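Local coordinates for protein uroporphyrin-III C-methyltransferase (Thermus thermophilus, PDB 1VE2) that probably transfers methyl groups from S-adenosyl-L-methionine to carbon atoms of uroporphyrinogen III in tetrapyrrole biosynthesis, at residues Leu184-Gly189 against Glu208-Pro213. Sequence-based numbering, arbitrary orientation.
Sequences LLARVG and EGLPSP
Arg187 N donates a hydrogen bond to Pro213 O at 3.2 Å, nearly straight at 163°, where the end of strand 181-186 meets the loop entering strand 214-218, its antiparallel neighbour in the mixed five-stranded sheet of this tetrapyrrole methylase. The pairing already present between Leu185 and Leu215 is thus carried past the strand end, although the touching backbones run 59° apart. Pro213 follows a cis peptide bond, and its carbonyl also lies 3.6 Å from Ala186 CA in a CA-H...O contact. On the sheet face, Leu210 reaches across with its two methyls divided: CD1 presses on Leu184 CB at 3.3 Å, tighter than usual for two carbons, while CD2 lies against Ala186 CB. Ala186 CB further meets Pro211 CB at 4.1 Å, so this one methyl touches both Leu210 and the proline ring.

Arg187 closes the outer margin. Its chain bends at chi3 (69°), which places NE, and NE donates a hydrogen bond to Pro191 O in the connection leading to strand 194-199. NH1 donates another to Ser212 O, 3.2 Å away, with the oxygen lying in the guanidinium plane at its edge. An alanine here would remove both the guanidinium and the CD that packs on Pro211, and would probably leave the Ser212 and Pro191 carbonyls without this shared donor group and the Pro211 ring less covered. In that packing the two side chains cross at about a right angle, with Arg187 CD 3.6 Å from Pro211 CB.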
ATOM      1  N   LEU A 184     -10.298  14.178  -6.687  1.00 31.79           N
ATOM      2  CA  LEU A 184     -10.425  13.240  -7.795  1.00 32.95           C
ATOM      3  C   LEU A 184      -9.063  13.227  -8.478  1.00 33.33           C
ATOM      4  O   LEU A 184      -8.605  14.249  -8.980  1.00 35.51           O
ATOM      5  CB  LEU A 184     -11.514  13.700  -8.769  1.00 33.74           C
ATOM      6  CG  LEU A 184     -12.946  13.724  -8.227  1.00 34.11           C
ATOM      7  CD1 LEU A 184     -13.893  14.255  -9.299  1.00 35.89           C
ATOM      8  CD2 LEU A 184     -13.365  12.325  -7.800  1.00 34.24           C
ATOM      9  N   LEU A 185      -8.403  12.075  -8.479  1.00 32.97           N
ATOM     10  CA  LEU A 185      -7.080  11.976  -9.073  1.00 32.33           C
ATOM     11  C   LEU A 185      -7.039  10.924 -10.165  1.00 32.89           C
ATOM     12  O   LEU A 185      -7.203   9.730  -9.905  1.00 33.51           O
ATOM     13  CB  LEU A 185      -6.045  11.644  -7.995  1.00 33.15           C
ATOM     14  CG  LEU A 185      -6.082  12.509  -6.732  1.00 33.90           C
ATOM     15  CD1 LEU A 185      -7.194  12.026  -5.809  1.00 34.29           C
ATOM     16  CD2 LEU A 185      -4.742  12.430  -6.020  1.00 34.02           C
ATOM     17  N   ALA A 186      -6.813  11.370 -11.395  1.00 31.12           N
ATOM     18  CA  ALA A 186      -6.764  10.454 -12.520  1.00 29.37           C
ATOM     19  C   ALA A 186      -5.375  10.354 -13.127  1.00 27.01           C
ATOM     20  O   ALA A 186      -4.619  11.322 -13.141  1.00 25.63           O
ATOM     21  CB  ALA A 186      -7.769  10.884 -13.583  1.00 32.04           C
ATOM     22  N   ARG A 187      -5.055   9.163 -13.620  1.00 28.12           N
ATOM     23  CA  ARG A 187      -3.781   8.875 -14.267  1.00 28.75           C
ATOM     24  C   ARG A 187      -2.562   9.401 -13.516  1.00 28.38           C
ATOM     25  O   ARG A 187      -1.638   9.953 -14.119  1.00 27.25           O
ATOM     26  CB  ARG A 187      -3.806   9.435 -15.693  1.00 30.88           C
ATOM     27  CG  ARG A 187      -4.975   8.917 -16.529  1.00 34.90           C
ATOM     28  CD  ARG A 187      -5.012   9.560 -17.913  1.00 36.80           C
ATOM     29  NE  ARG A 187      -3.890   9.131 -18.747  1.00 40.06           N
ATOM     30  CZ  ARG A 187      -3.786   7.929 -19.307  1.00 40.17           C
ATOM     31  NH1 ARG A 187      -4.741   7.022 -19.132  1.00 40.34           N
ATOM     32  NH2 ARG A 187      -2.720   7.629 -20.037  1.00 39.09           N
ATOM     33  N   VAL A 188      -2.552   9.226 -12.198  1.00 26.02           N
ATOM     34  CA  VAL A 188      -1.423   9.690 -11.400  1.00 26.29           C
ATOM     35  C   VAL A 188      -0.164   8.948 -11.828  1.00 26.25           C
ATOM     36  O   VAL A 188      -0.168   7.723 -11.942  1.00 28.05           O
ATOM     37  CB  VAL A 188      -1.648   9.445  -9.892  1.00 25.69           C
ATOM     38  CG1 VAL A 188      -0.432   9.931  -9.101  1.00 23.54           C
ATOM     39  CG2 VAL A 188      -2.909  10.160  -9.438  1.00 25.22           C
ATOM     40  N   GLY A 189       0.906   9.700 -12.075  1.00 28.02           N
ATOM     41  CA  GLY A 189       2.163   9.101 -12.484  1.00 28.08           C
ATOM     42  C   GLY A 189       2.238   8.814 -13.974  1.00 29.66           C
ATOM     43  O   GLY A 189       3.276   8.377 -14.467  1.00 31.47           O
ATOM     44  N   GLU A 208     -17.317  14.442 -14.205  1.00 62.04           N
ATOM     45  CA  GLU A 208     -17.539  14.426 -15.649  1.00 62.88           C
ATOM     46  C   GLU A 208     -16.476  15.193 -16.426  1.00 62.15           C
ATOM     47  O   GLU A 208     -16.336  16.405 -16.271  1.00 61.78           O
ATOM     48  CB  GLU A 208     -18.926  14.996 -15.971  1.00 65.52           C
ATOM     49  CG  GLU A 208     -19.309  14.907 -17.442  1.00 69.10           C
ATOM     50  CD  GLU A 208     -20.722  15.391 -17.708  1.00 71.66           C
ATOM     51  OE1 GLU A 208     -21.008  16.577 -17.431  1.00 72.95           O
ATOM     52  OE2 GLU A 208     -21.546  14.585 -18.192  1.00 72.89           O
ATOM     53  N   GLY A 209     -15.731  14.474 -17.260  1.00 61.36           N
ATOM     54  CA  GLY A 209     -14.681  15.092 -18.047  1.00 60.58           C
ATOM     55  C   GLY A 209     -13.310  14.590 -17.637  1.00 59.94           C
ATOM     56  O   GLY A 209     -12.339  14.712 -18.383  1.00 60.39           O
ATOM     57  N   LEU A 210     -13.237  14.010 -16.444  1.00 58.27           N
ATOM     58  CA  LEU A 210     -11.986  13.482 -15.918  1.00 56.64           C
ATOM     59  C   LEU A 210     -11.542  12.214 -16.633  1.00 54.83           C
ATOM     60  O   LEU A 210     -12.357  11.352 -16.943  1.00 53.81           O
ATOM     61  CB  LEU A 210     -12.133  13.170 -14.427  1.00 56.88           C
ATOM     62  CG  LEU A 210     -11.361  14.031 -13.429  1.00 57.28           C
ATOM     63  CD1 LEU A 210     -11.527  13.431 -12.041  1.00 58.04           C
ATOM     64  CD2 LEU A 210      -9.889  14.088 -13.807  1.00 57.61           C
ATOM     65  N   PRO A 211     -10.236  12.087 -16.906  1.00 54.02           N
ATOM     66  CA  PRO A 211      -9.684  10.910 -17.578  1.00 54.08           C
ATOM     67  C   PRO A 211      -9.939   9.636 -16.768  1.00 54.89           C
ATOM     68  O   PRO A 211     -10.585   9.669 -15.716  1.00 54.12           O
ATOM     69  CB  PRO A 211      -8.200  11.235 -17.650  1.00 54.95           C
ATOM     70  CG  PRO A 211      -8.199  12.681 -17.868  1.00 53.87           C
ATOM     71  CD  PRO A 211      -9.230  13.159 -16.849  1.00 53.74           C
ATOM     72  N   SER A 212      -9.416   8.519 -17.263  1.00 54.43           N
ATOM     73  CA  SER A 212      -9.558   7.231 -16.594  1.00 54.94           C
ATOM     74  C   SER A 212      -8.300   6.367 -16.727  1.00 54.19           C
ATOM     75  O   SER A 212      -7.555   6.477 -17.705  1.00 55.83           O
ATOM     76  CB  SER A 212     -10.756   6.470 -17.160  1.00 56.19           C
ATOM     77  OG  SER A 212     -11.971   7.133 -16.862  1.00 58.32           O
ATOM     78  N   PRO A 213      -8.041   5.503 -15.728  1.00 52.53           N
ATOM     79  CA  PRO A 213      -8.851   5.313 -14.518  1.00 49.96           C
ATOM     80  C   PRO A 213      -8.575   6.437 -13.525  1.00 46.71           C
ATOM     81  O   PRO A 213      -7.613   7.188 -13.685  1.00 46.22           O
ATOM     82  CB  PRO A 213      -8.376   3.958 -14.003  1.00 50.82           C
ATOM     83  CG  PRO A 213      -6.916   3.991 -14.344  1.00 51.67           C
ATOM     84  CD  PRO A 213      -6.934   4.532 -15.767  1.00 52.44           C
TER